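Local coordinates for protein nucleocapsid (Crimean-congo hemorrhagic fever virus, PDB 4AKL) that binds single- and double-stranded RNA, probably takes part in packaging the viral genome, and shows sequence-nonspecific endonuclease activity on double-stranded DNA, at residues R298-Q303 with N468-K473; F124-A129 with M375-L380; D44-Q49 with A64-E69. All blocks are in the same frame, centred on the assembly; numbering follows the deposited sequence.

In the fold
Contacts 1 and 2 adjoin near the centre of a chain that is about half helical with almost no strand, their centres about 11 Å apart, and they share the surroundings of helix 120-136. Gln127, on that helix in contact 2, donates from NE2 to the backbone oxygens of Gly301 and Gln303 in contact 1, while Tyr470 packs on Phe124 and Gln127. Their segments alternate along the sequence (124-129, 298-303, 375-380, 468-473), so regions far apart in the chain meet at this helix. Contact 3 closes earlier in the chain: it pairs the successive helices 45-52 and 56-71, its centre lying about 31 and 32 Å from those of contacts 1 and 2, in a separate, peripheral part of the fold.

Contact 1: residues R298-Q303 with N468-K473; sequences RAQGAQ and NAYNVK
A type I beta turn from Ala469 to Val472, in the loop that follows helix 450-460, packs on the C-terminal end of helix 295-301. Gln300 and Tyr470 form the tight part. The Gln300 side chain leaves with CG anti to the backbone N (chi1 -168°), which brings CG to 3.6 Å from Tyr470 CE1. The bend at chi2 then swings the amide so that Gln300 NE2 reaches Tyr470 O at 2.7 Å, in a hydrogen bond that is not straight, the donor standing above the carbonyl plane. Gln300 NE2 also lies 2.9 Å from Val472 O, so the amide nitrogen sits between two carbonyls of the turn. Beyond Gln300, the Tyr470 ring reaches along the helix end to Gly301 CA, and helix 120-136 covers the tyrosine as well.

The contact is looser at Gln303, whose extended chain carries OE1 no closer than 3.8 Å to Ala469 O. On the solvent side Lys473 is exposed, its side chain starting away from the helix, and its NZ bonds to Ser149 O. An Asx turn leads into the beta turn: Tyr470 N donates to Asn468 OD1 at 2.8 Å.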
loop_
_atom_site.group_PDB
_atom_site.type_symbol
_atom_site.label_atom_id
_atom_site.label_comp_id
_atom_site.label_asym_id
_atom_site.label_seq_id
_atom_site.Cartn_x
_atom_site.Cartn_y
_atom_site.Cartn_z
ATOM N N ARG A 298 -12.171 0.685 1.378
ATOM C CA ARG A 298 -11.647 -0.356 0.463
ATOM C C ARG A 298 -10.421 0.139 -0.334
ATOM O O ARG A 298 -9.416 -0.581 -0.394
ATOM C CB ARG A 298 -12.724 -0.912 -0.480
ATOM C CG ARG A 298 -12.162 -1.847 -1.646
ATOM C CD ARG A 298 -13.310 -2.540 -2.375
ATOM N NE ARG A 298 -14.072 -3.392 -1.453
ATOM C CZ ARG A 298 -13.762 -4.655 -1.124
ATOM N NH1 ARG A 298 -12.693 -5.274 -1.647
ATOM N NH2 ARG A 298 -14.545 -5.318 -0.259
ATOM N N ALA A 299 -10.509 1.354 -0.900
ATOM C CA ALA A 299 -9.405 1.981 -1.677
ATOM C C ALA A 299 -8.105 2.267 -0.847
ATOM O O ALA A 299 -6.970 2.034 -1.311
ATOM C CB ALA A 299 -9.899 3.299 -2.357
ATOM N N GLN A 300 -8.263 2.790 0.363
ATOM C CA GLN A 300 -7.125 2.992 1.250
ATOM C C GLN A 300 -6.584 1.606 1.634
ATOM O O GLN A 300 -5.353 1.398 1.657
ATOM C CB GLN A 300 -7.513 3.797 2.503
ATOM C CG GLN A 300 -6.330 4.309 3.361
ATOM C CD GLN A 300 -5.554 5.486 2.724
ATOM O OE1 GLN A 300 -5.602 5.699 1.516
ATOM N NE2 GLN A 300 -4.838 6.245 3.556
ATOM N N GLY A 301 -7.501 0.668 1.911
ATOM C CA GLY A 301 -7.121 -0.674 2.342
ATOM C C GLY A 301 -6.477 -1.554 1.277
ATOM O O GLY A 301 -5.853 -2.554 1.608
ATOM N N ALA A 302 -6.613 -1.216 -0.001
ATOM C CA ALA A 302 -5.901 -1.978 -1.028
ATOM C C ALA A 302 -4.489 -1.473 -1.321
ATOM O O ALA A 302 -3.810 -2.083 -2.135
ATOM C CB ALA A 302 -6.712 -2.026 -2.324
ATOM N N GLN A 303 -4.046 -0.370 -0.698
ATOM C CA GLN A 303 -2.702 0.173 -0.976
ATOM C C GLN A 303 -1.647 -0.809 -0.531
ATOM O O GLN A 303 -1.648 -1.265 0.624
ATOM C CB GLN A 303 -2.446 1.513 -0.259
ATOM C CG GLN A 303 -2.918 2.743 -1.024
ATOM C CD GLN A 303 -2.867 3.991 -0.186
ATOM O OE1 GLN A 303 -2.080 4.090 0.783
ATOM N NE2 GLN A 303 -3.705 4.951 -0.530
ATOM N N ASN A 468 5.192 3.464 4.641
ATOM C CA ASN A 468 3.820 2.942 4.603
ATOM C C ASN A 468 2.958 4.152 4.759
ATOM O O ASN A 468 3.194 4.985 5.678
ATOM C CB ASN A 468 3.614 1.904 5.708
ATOM C CG ASN A 468 2.117 1.555 5.979
ATOM O OD1 ASN A 468 1.266 2.435 6.234
ATOM N ND2 ASN A 468 1.820 0.268 5.962
ATOM N N ALA A 469 1.952 4.291 3.896
ATOM C CA ALA A 469 1.108 5.506 3.923
ATOM C C ALA A 469 -0.355 5.203 4.238
ATOM O O ALA A 469 -1.237 6.051 3.963
ATOM C CB ALA A 469 1.240 6.289 2.588
ATOM N N TYR A 470 -0.615 4.033 4.829
ATOM C CA TYR A 470 -1.975 3.639 5.154
ATOM C C TYR A 470 -2.698 4.673 6.030
ATOM O O TYR A 470 -3.831 4.971 5.717
ATOM C CB TYR A 470 -2.059 2.245 5.825
ATOM C CG TYR A 470 -3.505 1.859 6.184
ATOM C CD1 TYR A 470 -4.469 1.794 5.197
ATOM C CD2 TYR A 470 -3.901 1.562 7.494
ATOM C CE1 TYR A 470 -5.764 1.462 5.471
ATOM C CE2 TYR A 470 -5.230 1.207 7.776
ATOM C CZ TYR A 470 -6.147 1.166 6.743
ATOM O OH TYR A 470 -7.462 0.838 6.921
ATOM N N ASN A 471 -2.048 5.215 7.081
ATOM C CA ASN A 471 -2.678 6.225 8.014
ATOM C C ASN A 471 -2.574 7.698 7.619
ATOM O O ASN A 471 -2.744 8.556 8.439
ATOM C CB ASN A 471 -2.117 6.071 9.455
ATOM C CG ASN A 471 -2.493 4.783 10.065
ATOM O OD1 ASN A 471 -3.669 4.408 10.048
ATOM N ND2 ASN A 471 -1.518 4.073 10.619
ATOM N N VAL A 472 -2.259 7.969 6.361
ATOM C CA VAL A 472 -2.284 9.317 5.799
ATOM C C VAL A 472 -3.772 9.599 5.490
ATOM O O VAL A 472 -4.471 8.746 4.915
ATOM C CB VAL A 472 -1.333 9.455 4.550
ATOM C CG1 VAL A 472 -1.631 10.663 3.784
ATOM C CG2 VAL A 472 0.099 9.492 4.993
ATOM N N LYS A 473 -4.230 10.791 5.886
ATOM C CA LYS A 473 -5.629 11.185 5.804
ATOM C C LYS A 473 -5.836 12.242 4.727
ATOM O O LYS A 473 -4.998 13.154 4.546
ATOM C CB LYS A 473 -6.185 11.673 7.195
ATOM C CG LYS A 473 -5.112 11.727 8.316
ATOM C CD LYS A 473 -5.567 12.122 9.714
ATOM C CE LYS A 473 -4.369 11.980 10.734
ATOM N NZ LYS A 473 -3.676 10.602 10.625
#

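Contact 2: residues F124-A129 with M375-L380; sequences FNYQQA and MHPAVL
Helix 120-136 presents Tyr126 to a type I beta turn, His376 to Val379, in a buried helix-to-loop contact near the centre of the chain. The tyrosine has CG anti to the backbone N (chi1 161°), which carries its ring out from the helix and across the turn, where three consecutive residues meet it. Pro377 lies over one face: its CG, the tip of a C-gamma endo ring, makes a CH-pi contact 3.5 Å from the centroid of the Tyr126 ring and comes within 3.3 Å of Tyr126 CE1. Proline and tyrosine run antiparallel alongside one another, so CB of Pro377 follows along the far part of the ring.

His376 also has CG anti to its backbone N (chi1 -172°), and this turns the imidazole toward the root of the tyrosine. Its CE1 lies 3.6 Å from Tyr126 CB, and the two rings form an offset edge-to-face pair with centroids 5.4 Å apart and planes at 80°, the histidine supplying the edge. Ala378 CB touches the ring obliquely, 3.9 Å from Tyr126 CD2.

Both polar ends are engaged. Tyr126 OH bonds with Ser309 OG and accepts from Asp305 N, and Ser309 OG also bonds to Pro377 O, joining the ring tip and the turn to the same hydroxyl. The imidazole is held at its two nitrogens: NE2 bonds to Gln122 O, one helical turn before Tyr126, and ND1 accepts a hydrogen bond from the backbone N of Ala378 at 3.1 Å, roughly in the plane of the ring.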
loop_
_atom_site.group_PDB
_atom_site.type_symbol
_atom_site.label_atom_id
_atom_site.label_comp_id
_atom_site.label_asym_id
_atom_site.label_seq_id
_atom_site.Cartn_x
_atom_site.Cartn_y
_atom_site.Cartn_z
ATOM N N PHE A 124 -8.316 -5.003 5.834
ATOM C CA PHE A 124 -7.954 -4.372 7.116
ATOM C C PHE A 124 -6.919 -5.160 7.862
ATOM O O PHE A 124 -5.971 -4.571 8.371
ATOM C CB PHE A 124 -9.166 -4.168 8.012
ATOM C CG PHE A 124 -10.081 -3.065 7.569
ATOM C CD1 PHE A 124 -9.645 -2.017 6.744
ATOM C CD2 PHE A 124 -11.383 -3.055 7.999
ATOM C CE1 PHE A 124 -10.530 -1.003 6.369
ATOM C CE2 PHE A 124 -12.249 -2.038 7.617
ATOM C CZ PHE A 124 -11.807 -1.015 6.799
ATOM N N ASN A 125 -7.076 -6.499 7.903
ATOM C CA ASN A 125 -6.137 -7.366 8.566
ATOM C C ASN A 125 -4.727 -7.240 7.971
ATOM O O ASN A 125 -3.736 -7.231 8.709
ATOM C CB ASN A 125 -6.642 -8.818 8.511
ATOM C CG ASN A 125 -5.701 -9.817 9.211
ATOM O OD1 ASN A 125 -4.585 -10.087 8.746
ATOM N ND2 ASN A 125 -6.162 -10.380 10.321
ATOM N N TYR A 126 -4.639 -7.126 6.635
ATOM C CA TYR A 126 -3.352 -7.015 5.995
ATOM C C TYR A 126 -2.684 -5.684 6.399
ATOM O O TYR A 126 -1.516 -5.647 6.660
ATOM C CB TYR A 126 -3.514 -7.095 4.444
ATOM C CG TYR A 126 -2.344 -6.540 3.668
ATOM C CD1 TYR A 126 -2.275 -5.217 3.362
ATOM C CD2 TYR A 126 -1.310 -7.349 3.258
ATOM C CE1 TYR A 126 -1.191 -4.689 2.627
ATOM C CE2 TYR A 126 -0.194 -6.833 2.526
ATOM C CZ TYR A 126 -0.149 -5.496 2.221
ATOM O OH TYR A 126 0.908 -4.918 1.481
ATOM N N GLN A 127 -3.437 -4.591 6.423
ATOM C CA GLN A 127 -2.853 -3.290 6.787
ATOM C C GLN A 127 -2.349 -3.318 8.210
ATOM O O GLN A 127 -1.231 -2.867 8.488
ATOM C CB GLN A 127 -3.844 -2.135 6.577
ATOM C CG GLN A 127 -4.304 -1.965 5.089
ATOM C CD GLN A 127 -3.202 -1.539 4.103
ATOM O OE1 GLN A 127 -2.141 -1.006 4.485
ATOM N NE2 GLN A 127 -3.462 -1.773 2.812
ATOM N N GLN A 128 -3.132 -3.896 9.111
ATOM C CA GLN A 128 -2.714 -3.971 10.525
ATOM C C GLN A 128 -1.515 -4.879 10.666
ATOM O O GLN A 128 -0.595 -4.593 11.477
ATOM C CB GLN A 128 -3.886 -4.451 11.433
ATOM C CG GLN A 128 -5.102 -3.504 11.422
ATOM C CD GLN A 128 -4.709 -1.961 11.530
ATOM O OE1 GLN A 128 -4.979 -1.137 10.609
ATOM N NE2 GLN A 128 -4.052 -1.611 12.624
ATOM N N ALA A 129 -1.514 -5.978 9.892
ATOM C CA ALA A 129 -0.390 -6.889 9.910
ATOM C C ALA A 129 0.927 -6.212 9.452
ATOM O O ALA A 129 1.975 -6.484 9.999
ATOM C CB ALA A 129 -0.678 -8.146 9.097
ATOM N N MET A 375 -7.677 -6.062 -6.638
ATOM C CA MET A 375 -6.841 -7.142 -6.121
ATOM C C MET A 375 -6.343 -6.863 -4.730
ATOM O O MET A 375 -6.017 -5.715 -4.410
ATOM C CB MET A 375 -5.628 -7.339 -7.043
ATOM C CG MET A 375 -4.840 -8.571 -6.752
ATOM S SD MET A 375 -3.526 -8.825 -7.982
ATOM C CE MET A 375 -4.456 -9.435 -9.326
ATOM N N HIS A 376 -6.280 -7.889 -3.912
ATOM C CA HIS A 376 -5.720 -7.762 -2.535
ATOM C C HIS A 376 -4.253 -7.456 -2.637
ATOM O O HIS A 376 -3.546 -8.014 -3.512
ATOM C CB HIS A 376 -5.973 -9.020 -1.740
ATOM C CG HIS A 376 -5.621 -8.935 -0.281
ATOM N ND1 HIS A 376 -4.329 -9.007 0.174
ATOM C CD2 HIS A 376 -6.400 -8.820 0.821
ATOM C CE1 HIS A 376 -4.325 -8.931 1.490
ATOM N NE2 HIS A 376 -5.572 -8.824 1.910
ATOM N N PRO A 377 -3.734 -6.565 -1.727
ATOM C CA PRO A 377 -2.354 -6.109 -1.826
ATOM C C PRO A 377 -1.252 -7.098 -1.553
ATOM O O PRO A 377 -0.055 -6.768 -1.761
ATOM C CB PRO A 377 -2.277 -5.000 -0.763
ATOM C CG PRO A 377 -3.357 -5.290 0.209
ATOM C CD PRO A 377 -4.454 -5.803 -0.688
ATOM N N ALA A 378 -1.623 -8.269 -1.085
ATOM C CA ALA A 378 -0.680 -9.351 -0.793
ATOM C C ALA A 378 -0.601 -10.330 -1.956
ATOM O O ALA A 378 0.086 -11.332 -1.825
ATOM C CB ALA A 378 -1.088 -10.081 0.446
ATOM N N VAL A 379 -1.296 -10.043 -3.067
ATOM C CA VAL A 379 -1.308 -10.929 -4.223
ATOM C C VAL A 379 -0.262 -10.480 -5.264
ATOM O O VAL A 379 -0.273 -9.322 -5.727
ATOM C CB VAL A 379 -2.703 -11.021 -4.855
ATOM C CG1 VAL A 379 -2.715 -11.978 -6.120
ATOM C CG2 VAL A 379 -3.722 -11.476 -3.801
ATOM N N LEU A 380 0.657 -11.389 -5.589
ATOM C CA LEU A 380 1.681 -11.158 -6.597
ATOM C C LEU A 380 1.140 -11.164 -8.022
ATOM O O LEU A 380 0.172 -11.832 -8.321
ATOM C CB LEU A 380 2.799 -12.184 -6.472
ATOM C CG LEU A 380 4.095 -11.915 -7.274
ATOM C CD1 LEU A 380 4.740 -10.546 -6.908
ATOM C CD2 LEU A 380 5.090 -13.024 -7.033
#

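Contact 3: residues D44-Q49 with A64-E69; sequences DRFVFQ and ASALVE
Helices 45-52 and 56-71 run almost exactly antiparallel as a helical hairpin, their local axes 10.4 Å apart at an angle of 175°, with Phe46 and Ala66 facing each other at the closest backbone approach. Phe46 fills the interface. With CG anti to its carbonyl carbon, its ring lies against the second helix so that Ala66 packs over one face; Ala66 CB is 3.9 Å from the centroid of the Phe46 ring in a CH-pi contact. Ser65 CB touches the ring obliquely, 3.6 Å from Phe46 CE1, while its hydroxyl turns back to Ser61 O within its own helix. Ile436 of helix 425-440 packs against both Phe46 and Ala66.

Outside this apolar centre, Arg45 and Glu69 meet end to end. CG of Arg45 lies between its backbone N and C (chi1 77°) and the chain then runs extended to NE, whereas Glu69 bends at chi2 to meet it. The result is a bidentate salt bridge with two hydrogen bonds: Arg45 NH2 donates to Glu69 OE1 at 2.6 Å, and Arg45 NH1 to Glu69 OE2 at 3.1 Å. The planes are 56° apart, and both oxygens are met from above the carboxylate plane. Phe46 CZ sits under the rim of one guanidinium face, and Glu69 OE1 stands at the ring edge, 3.6 Å from Phe46 CZ.

The aromatic edge, whose hydrogens carry slight positive charge, and the guanidinium thus converge on one carboxylate, which probably favours its ionised form and couples the salt bridge to the packing beneath it.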
loop_
_atom_site.group_PDB
_atom_site.type_symbol
_atom_site.label_atom_id
_atom_site.label_comp_id
_atom_site.label_asym_id
_atom_site.label_seq_id
_atom_site.Cartn_x
_atom_site.Cartn_y
_atom_site.Cartn_z
ATOM N N ASP A 44 13.130 11.947 -23.225
ATOM C CA ASP A 44 12.566 12.581 -24.434
ATOM C C ASP A 44 12.559 11.657 -25.605
ATOM O O ASP A 44 11.520 11.449 -26.227
ATOM C CB ASP A 44 13.369 13.850 -24.848
ATOM C CG ASP A 44 13.024 15.096 -24.011
ATOM O OD1 ASP A 44 12.053 15.062 -23.249
ATOM O OD2 ASP A 44 13.731 16.134 -24.121
ATOM N N ARG A 45 13.719 11.080 -25.904
ATOM C CA ARG A 45 13.852 10.245 -27.079
ATOM C C ARG A 45 12.854 9.090 -27.124
ATOM O O ARG A 45 12.502 8.640 -28.200
ATOM C CB ARG A 45 15.279 9.702 -27.213
ATOM C CG ARG A 45 15.630 8.523 -26.261
ATOM C CD ARG A 45 17.147 8.285 -26.364
ATOM N NE ARG A 45 17.626 7.185 -25.536
ATOM C CZ ARG A 45 17.952 7.271 -24.250
ATOM N NH1 ARG A 45 17.850 8.411 -23.568
ATOM N NH2 ARG A 45 18.370 6.187 -23.616
ATOM N N PHE A 46 12.393 8.618 -25.973
ATOM C CA PHE A 46 11.457 7.490 -25.967
ATOM C C PHE A 46 10.059 7.874 -26.475
ATOM O O PHE A 46 9.276 6.991 -26.850
ATOM C CB PHE A 46 11.362 6.840 -24.598
ATOM C CG PHE A 46 12.682 6.260 -24.097
ATOM C CD1 PHE A 46 13.142 5.031 -24.566
ATOM C CD2 PHE A 46 13.438 6.935 -23.152
ATOM C CE1 PHE A 46 14.363 4.501 -24.127
ATOM C CE2 PHE A 46 14.648 6.412 -22.698
ATOM C CZ PHE A 46 15.115 5.184 -23.187
ATOM N N VAL A 47 9.722 9.165 -26.501
ATOM C CA VAL A 47 8.426 9.556 -27.053
ATOM C C VAL A 47 8.432 9.353 -28.599
ATOM O O VAL A 47 7.473 8.805 -29.164
ATOM C CB VAL A 47 8.027 10.992 -26.691
ATOM C CG1 VAL A 47 6.777 11.423 -27.504
ATOM C CG2 VAL A 47 7.800 11.141 -25.135
ATOM N N PHE A 48 9.519 9.779 -29.240
ATOM C CA PHE A 48 9.644 9.722 -30.680
ATOM C C PHE A 48 9.764 8.287 -31.145
ATOM O O PHE A 48 9.184 7.939 -32.138
ATOM C CB PHE A 48 10.849 10.543 -31.182
ATOM C CG PHE A 48 10.830 11.939 -30.708
ATOM C CD1 PHE A 48 9.748 12.750 -30.993
ATOM C CD2 PHE A 48 11.881 12.448 -29.928
ATOM C CE1 PHE A 48 9.709 14.054 -30.538
ATOM C CE2 PHE A 48 11.852 13.751 -29.464
ATOM C CZ PHE A 48 10.761 14.567 -29.767
ATOM N N GLN A 49 10.526 7.479 -30.408
ATOM C CA GLN A 49 10.615 6.048 -30.677
ATOM C C GLN A 49 9.238 5.411 -30.603
ATOM O O GLN A 49 8.834 4.659 -31.511
ATOM C CB GLN A 49 11.535 5.332 -29.687
ATOM C CG GLN A 49 13.051 5.655 -29.796
ATOM C CD GLN A 49 13.847 4.860 -28.764
ATOM O OE1 GLN A 49 13.398 3.790 -28.291
ATOM N NE2 GLN A 49 14.992 5.368 -28.391
ATOM N N ALA A 64 9.632 -0.186 -21.487
ATOM C CA ALA A 64 10.431 -0.835 -20.456
ATOM C C ALA A 64 11.821 -0.200 -20.405
ATOM O O ALA A 64 12.355 -0.061 -19.339
ATOM C CB ALA A 64 10.498 -2.374 -20.663
ATOM N N SER A 65 12.383 0.209 -21.537
ATOM C CA SER A 65 13.703 0.879 -21.558
ATOM C C SER A 65 13.643 2.249 -20.909
ATOM O O SER A 65 14.580 2.636 -20.196
ATOM C CB SER A 65 14.251 1.085 -22.982
ATOM O OG SER A 65 14.499 -0.115 -23.632
ATOM N N ALA A 66 12.569 2.985 -21.174
ATOM C CA ALA A 66 12.356 4.291 -20.545
ATOM C C ALA A 66 12.312 4.166 -19.014
ATOM O O ALA A 66 12.894 4.938 -18.324
ATOM C CB ALA A 66 11.060 4.943 -21.037
ATOM N N LEU A 67 11.601 3.156 -18.549
ATOM C CA LEU A 67 11.388 2.939 -17.121
ATOM C C LEU A 67 12.704 2.570 -16.402
ATOM O O LEU A 67 13.023 3.074 -15.282
ATOM C CB LEU A 67 10.331 1.865 -16.988
ATOM C CG LEU A 67 9.813 1.476 -15.614
ATOM C CD1 LEU A 67 9.301 2.718 -14.842
ATOM C CD2 LEU A 67 8.730 0.418 -15.803
ATOM N N VAL A 68 13.485 1.694 -17.041
ATOM C CA VAL A 68 14.813 1.388 -16.505
ATOM C C VAL A 68 15.724 2.626 -16.498
ATOM O O VAL A 68 16.455 2.863 -15.521
ATOM C CB VAL A 68 15.456 0.283 -17.231
ATOM C CG1 VAL A 68 16.947 0.232 -16.875
ATOM C CG2 VAL A 68 14.702 -0.974 -16.873
ATOM N N GLU A 69 15.661 3.395 -17.570
ATOM C CA GLU A 69 16.456 4.610 -17.674
ATOM C C GLU A 69 16.044 5.620 -16.604
ATOM O O GLU A 69 16.885 6.213 -15.952
ATOM C CB GLU A 69 16.314 5.214 -19.054
ATOM C CG GLU A 69 17.078 6.543 -19.173
ATOM C CD GLU A 69 17.921 6.640 -20.374
ATOM O OE1 GLU A 69 18.060 5.603 -21.090
ATOM O OE2 GLU A 69 18.460 7.756 -20.628
#